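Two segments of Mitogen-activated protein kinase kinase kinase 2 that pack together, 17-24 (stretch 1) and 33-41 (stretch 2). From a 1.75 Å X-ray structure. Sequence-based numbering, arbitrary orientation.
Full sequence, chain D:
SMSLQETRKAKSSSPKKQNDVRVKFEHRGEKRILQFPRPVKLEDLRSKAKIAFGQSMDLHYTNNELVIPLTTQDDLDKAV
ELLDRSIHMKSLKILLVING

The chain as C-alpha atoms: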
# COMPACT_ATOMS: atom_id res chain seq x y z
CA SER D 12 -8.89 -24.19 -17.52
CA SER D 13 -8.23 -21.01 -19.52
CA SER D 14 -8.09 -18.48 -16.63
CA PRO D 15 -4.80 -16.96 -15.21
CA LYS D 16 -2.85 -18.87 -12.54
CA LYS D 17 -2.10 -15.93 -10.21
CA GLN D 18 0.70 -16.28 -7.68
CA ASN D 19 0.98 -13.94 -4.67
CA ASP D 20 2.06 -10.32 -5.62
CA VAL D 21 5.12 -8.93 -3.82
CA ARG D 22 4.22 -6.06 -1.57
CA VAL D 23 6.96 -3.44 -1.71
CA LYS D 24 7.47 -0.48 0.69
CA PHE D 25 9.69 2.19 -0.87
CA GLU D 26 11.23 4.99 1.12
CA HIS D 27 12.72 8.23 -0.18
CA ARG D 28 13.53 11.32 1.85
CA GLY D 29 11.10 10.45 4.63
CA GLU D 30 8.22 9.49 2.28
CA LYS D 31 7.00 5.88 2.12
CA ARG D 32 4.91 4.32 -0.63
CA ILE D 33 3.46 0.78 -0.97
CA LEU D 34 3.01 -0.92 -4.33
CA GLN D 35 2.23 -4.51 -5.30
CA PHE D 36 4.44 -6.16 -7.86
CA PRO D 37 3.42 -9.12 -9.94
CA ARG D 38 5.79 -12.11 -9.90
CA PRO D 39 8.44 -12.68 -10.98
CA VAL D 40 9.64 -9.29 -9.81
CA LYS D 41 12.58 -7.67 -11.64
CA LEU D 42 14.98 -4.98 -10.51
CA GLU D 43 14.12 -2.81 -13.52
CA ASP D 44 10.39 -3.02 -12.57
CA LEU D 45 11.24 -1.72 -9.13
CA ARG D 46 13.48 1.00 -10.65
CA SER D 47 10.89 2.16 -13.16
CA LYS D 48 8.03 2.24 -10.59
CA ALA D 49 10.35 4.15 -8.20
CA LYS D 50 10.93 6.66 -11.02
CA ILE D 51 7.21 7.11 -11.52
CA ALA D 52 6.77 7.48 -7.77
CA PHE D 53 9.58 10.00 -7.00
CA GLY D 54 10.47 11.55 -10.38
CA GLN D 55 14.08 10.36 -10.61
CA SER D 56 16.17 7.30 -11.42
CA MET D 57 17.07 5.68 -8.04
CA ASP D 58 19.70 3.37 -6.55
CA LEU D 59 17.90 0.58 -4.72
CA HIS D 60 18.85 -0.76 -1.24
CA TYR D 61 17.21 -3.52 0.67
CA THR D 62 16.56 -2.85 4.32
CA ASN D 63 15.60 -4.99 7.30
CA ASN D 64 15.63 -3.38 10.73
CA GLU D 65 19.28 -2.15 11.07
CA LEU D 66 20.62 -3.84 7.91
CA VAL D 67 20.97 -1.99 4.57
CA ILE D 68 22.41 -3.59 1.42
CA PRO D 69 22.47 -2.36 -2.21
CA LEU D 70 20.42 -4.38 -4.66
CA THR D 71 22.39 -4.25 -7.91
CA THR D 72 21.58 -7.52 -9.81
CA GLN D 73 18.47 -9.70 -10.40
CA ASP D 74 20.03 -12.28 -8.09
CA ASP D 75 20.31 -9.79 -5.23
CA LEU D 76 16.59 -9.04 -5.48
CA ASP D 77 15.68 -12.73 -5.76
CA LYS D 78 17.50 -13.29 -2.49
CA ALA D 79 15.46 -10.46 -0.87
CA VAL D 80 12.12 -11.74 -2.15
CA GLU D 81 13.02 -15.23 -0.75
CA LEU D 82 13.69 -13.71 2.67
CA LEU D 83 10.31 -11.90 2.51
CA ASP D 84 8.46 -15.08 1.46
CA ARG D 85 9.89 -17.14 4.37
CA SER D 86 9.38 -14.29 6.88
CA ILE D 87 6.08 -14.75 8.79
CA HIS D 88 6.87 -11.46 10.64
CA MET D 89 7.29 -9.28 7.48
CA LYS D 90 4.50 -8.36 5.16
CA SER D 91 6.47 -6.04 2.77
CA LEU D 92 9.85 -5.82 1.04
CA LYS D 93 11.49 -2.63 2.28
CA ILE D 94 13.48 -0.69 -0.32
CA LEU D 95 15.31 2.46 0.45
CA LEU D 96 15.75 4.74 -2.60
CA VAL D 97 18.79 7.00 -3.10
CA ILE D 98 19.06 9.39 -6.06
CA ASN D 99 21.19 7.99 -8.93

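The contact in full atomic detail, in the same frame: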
# COMPACT_ATOMS: atom_id res chain seq x y z
N LYS D 17 -2.76 -16.93 -11.05
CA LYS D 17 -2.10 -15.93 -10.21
C LYS D 17 -1.31 -16.54 -9.04
O LYS D 17 -1.82 -17.39 -8.32
CB LYS D 17 -3.11 -14.91 -9.64
N GLN D 18 -0.06 -16.12 -8.92
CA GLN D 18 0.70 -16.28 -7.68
C GLN D 18 0.49 -15.04 -6.77
O GLN D 18 -0.16 -14.05 -7.15
CB GLN D 18 2.18 -16.48 -8.00
CG GLN D 18 2.47 -17.79 -8.73
CD GLN D 18 3.92 -18.25 -8.60
OE1 GLN D 18 4.76 -17.56 -8.00
NE2 GLN D 18 4.21 -19.44 -9.15
N ASN D 19 1.04 -15.09 -5.57
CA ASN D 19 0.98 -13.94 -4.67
C ASN D 19 1.79 -12.73 -5.23
O ASN D 19 2.88 -12.92 -5.70
CB ASN D 19 1.38 -14.36 -3.22
CG ASN D 19 2.56 -15.39 -3.15
OD1 ASN D 19 2.85 -16.14 -4.11
ND2 ASN D 19 3.22 -15.44 -2.00
N ASP D 20 1.24 -11.50 -5.25
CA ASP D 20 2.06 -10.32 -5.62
C ASP D 20 3.04 -10.00 -4.48
O ASP D 20 2.82 -10.40 -3.33
CB ASP D 20 1.25 -9.05 -5.88
CG ASP D 20 0.46 -9.09 -7.17
OD1 ASP D 20 0.66 -9.99 -8.01
OD2 ASP D 20 -0.41 -8.20 -7.28
N VAL D 21 4.11 -9.33 -4.81
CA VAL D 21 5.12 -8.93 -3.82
C VAL D 21 4.81 -7.53 -3.40
O VAL D 21 4.83 -6.62 -4.22
CB VAL D 21 6.57 -9.04 -4.33
CG1 VAL D 21 7.54 -8.36 -3.35
CG2 VAL D 21 6.96 -10.52 -4.57
N ARG D 22 4.51 -7.36 -2.12
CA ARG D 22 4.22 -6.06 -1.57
C ARG D 22 5.54 -5.32 -1.28
O ARG D 22 6.34 -5.79 -0.45
CB ARG D 22 3.47 -6.27 -0.29
CG ARG D 22 2.79 -5.12 0.25
CD ARG D 22 1.58 -5.66 1.15
NE ARG D 22 1.10 -4.55 1.94
CZ ARG D 22 1.48 -4.29 3.17
NH1 ARG D 22 2.33 -5.09 3.81
NH2 ARG D 22 1.01 -3.23 3.78
N VAL D 23 5.75 -4.19 -1.93
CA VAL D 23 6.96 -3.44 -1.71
C VAL D 23 6.72 -2.08 -1.02
O VAL D 23 5.85 -1.34 -1.44
CB VAL D 23 7.74 -3.25 -3.05
CG1 VAL D 23 8.96 -2.28 -2.87
CG2 VAL D 23 8.21 -4.60 -3.65
N LYS D 24 7.53 -1.75 0.00
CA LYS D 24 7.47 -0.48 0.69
C LYS D 24 8.74 0.31 0.40
O LYS D 24 9.86 0.01 0.90
CB LYS D 24 7.26 -0.67 2.20
CG LYS D 24 7.33 0.64 2.96
CD LYS D 24 6.57 0.63 4.31
CE LYS D 24 7.23 -0.27 5.36
NZ LYS D 24 6.57 -0.29 6.75
N ILE D 33 3.62 2.23 -0.76
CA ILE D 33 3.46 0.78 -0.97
C ILE D 33 2.81 0.46 -2.32
O ILE D 33 1.73 0.98 -2.66
CB ILE D 33 2.73 0.10 0.20
CG1 ILE D 33 3.45 0.38 1.54
CG2 ILE D 33 2.52 -1.44 -0.13
CD1 ILE D 33 2.78 -0.17 2.78
N LEU D 34 3.46 -0.43 -3.06
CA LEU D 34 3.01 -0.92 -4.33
C LEU D 34 3.10 -2.44 -4.38
O LEU D 34 3.98 -3.03 -3.76
CB LEU D 34 3.86 -0.31 -5.44
CG LEU D 34 3.71 1.18 -5.73
CD1 LEU D 34 4.83 1.57 -6.70
CD2 LEU D 34 2.34 1.44 -6.42
N GLN D 35 2.19 -3.06 -5.11
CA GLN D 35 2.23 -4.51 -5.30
C GLN D 35 2.83 -4.79 -6.66
O GLN D 35 2.48 -4.15 -7.70
CB GLN D 35 0.84 -5.11 -5.18
CG GLN D 35 0.11 -4.67 -3.95
CD GLN D 35 -1.38 -4.77 -4.09
OE1 GLN D 35 -1.99 -5.59 -3.40
NE2 GLN D 35 -2.00 -3.95 -4.96
N PHE D 36 3.76 -5.74 -6.66
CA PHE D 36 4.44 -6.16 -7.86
C PHE D 36 4.10 -7.58 -8.22
O PHE D 36 4.23 -8.49 -7.41
CB PHE D 36 5.95 -6.04 -7.68
CG PHE D 36 6.42 -4.62 -7.71
CD1 PHE D 36 6.93 -4.07 -8.89
CD2 PHE D 36 6.38 -3.85 -6.57
CE1 PHE D 36 7.33 -2.75 -8.93
CE2 PHE D 36 6.77 -2.53 -6.60
CZ PHE D 36 7.27 -1.97 -7.78
N PRO D 37 3.70 -7.78 -9.48
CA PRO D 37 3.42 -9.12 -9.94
C PRO D 37 4.70 -9.94 -10.09
O PRO D 37 5.73 -9.41 -10.50
CB PRO D 37 2.76 -8.87 -11.30
CG PRO D 37 3.33 -7.61 -11.77
CD PRO D 37 3.54 -6.78 -10.55
N ARG D 38 4.64 -11.22 -9.75
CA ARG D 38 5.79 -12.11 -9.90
C ARG D 38 5.95 -12.62 -11.33
O ARG D 38 4.95 -12.77 -12.03
CB ARG D 38 5.64 -13.33 -9.01
CG ARG D 38 5.60 -13.00 -7.55
CD ARG D 38 5.44 -14.21 -6.68
NE ARG D 38 5.24 -13.76 -5.31
CZ ARG D 38 6.07 -13.98 -4.29
NH1 ARG D 38 7.20 -14.65 -4.43
NH2 ARG D 38 5.74 -13.48 -3.12
N PRO D 39 7.20 -12.92 -11.75
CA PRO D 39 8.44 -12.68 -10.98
C PRO D 39 8.82 -11.22 -11.02
O PRO D 39 8.64 -10.55 -12.03
CB PRO D 39 9.47 -13.52 -11.74
CG PRO D 39 8.99 -13.52 -13.11
CD PRO D 39 7.49 -13.58 -13.03
N VAL D 40 9.30 -10.70 -9.90
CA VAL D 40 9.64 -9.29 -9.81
C VAL D 40 11.06 -9.08 -10.32
O VAL D 40 11.96 -9.86 -9.99
CB VAL D 40 9.50 -8.75 -8.35
CG1 VAL D 40 9.86 -7.28 -8.26
CG2 VAL D 40 8.07 -8.98 -7.83
N LYS D 41 11.26 -8.02 -11.10
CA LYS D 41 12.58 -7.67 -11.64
C LYS D 41 13.10 -6.36 -11.11
O LYS D 41 12.30 -5.46 -10.86
CB LYS D 41 12.53 -7.62 -13.18
CG LYS D 41 12.84 -8.94 -13.84
CD LYS D 41 11.63 -9.68 -14.39
CE LYS D 41 11.98 -11.15 -14.58
O HOH W 1 2.14 -12.12 -8.62

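The backbone sets the terms of this contact. Strand 21-24 and strand 33-36 run antiparallel, their directions 152° apart, and four residue pairs fall into register: Val21 with Phe36, Arg22 with Gln35, Val23 with Leu34, and Lys24 with Ile33. Hydrogen-bonded and non-hydrogen-bonded pairs alternate along this ladder. At the Val21-Phe36 pair, Val21 N donates to Phe36 O at 2.7 Å and Phe36 N returns a bond to Val21 O at 2.8 Å. Two residues on, Val23 N reaches Leu34 O at 2.8 Å, and Leu34 N reaches Val23 O at 3.0 Å. All four bonds are close to straight, and because they come in reciprocal pairs each pair closes a narrow ring of donors and acceptors.

The same carbonyls also receive weaker CA-H...O contacts from the neighbouring residue of the other strand. Val23 O lies 3.2 Å from Ile33 CA, and Val21 O lies 3.5 Å from Gln35 CA. An antiparallel ladder thus brings polarised CA-H groups, as well as amides, to its carbonyl oxygens.

Register also sorts the side chains. Val21, Val23, Leu34 and Phe36 point to one face of the sheet, Arg22, Lys24, Ile33 and Gln35 to the other. On the first face the apolar contact is diagonal: Val23 CG2 packs 3.5 Å from Phe36 CD2, meeting the ring obliquely. Beyond the end of the strand, Val40 turns back toward stretch 1, and its CG2 comes to 3.8 Å from Val21 CG2. Valine on this face therefore finds apolar partners both within the ladder and in the loop that follows it.

The other face mixes long polar chains with Ile33. Arg22 is extended, with its first three chi angles all t, and its NH2 passes 3.7 Å from Ile33 CD1; its guanidinium nitrogens NH1 and NH2 are hydrogen-bonded elsewhere in the structure. Lys24 lays its aliphatic stem, CB through CD, along Ile33, with Lys24 CB 4.0 Å from Ile33 CG1, while its end leads away. The rule here is that a charged residue can spend its aliphatic stem or part of its head group on a hydrophobic neighbour and its charge on another partner.

Past the ladder, Arg38 extends the contact. Its side chain points toward stretch 1, and Arg38 NE donates to Asn19 O at a short 2.5 Å, binding a loop carbonyl where the strand pairing has ended. Its guanidinium is sandwiched: Asn19 OD1 lies over one face and Val21 CG2 over the opposite one, with Val21 CG2 3.5 Å from Arg38 NH2. A flat cation can pack against a polar atom on one side and a methyl on the other.

Water 1 knits the same corner together. It accepts from Arg38 N at 2.9 Å and can donate to Asp20 OD1 at 2.7 Å or, weakly, to Asn19 O at 3.1 Å, with more acceptors in reach than it has protons, linking the Arg38 amide chiefly to the Asp20 side chain and only weakly to the Asn19 carbonyl.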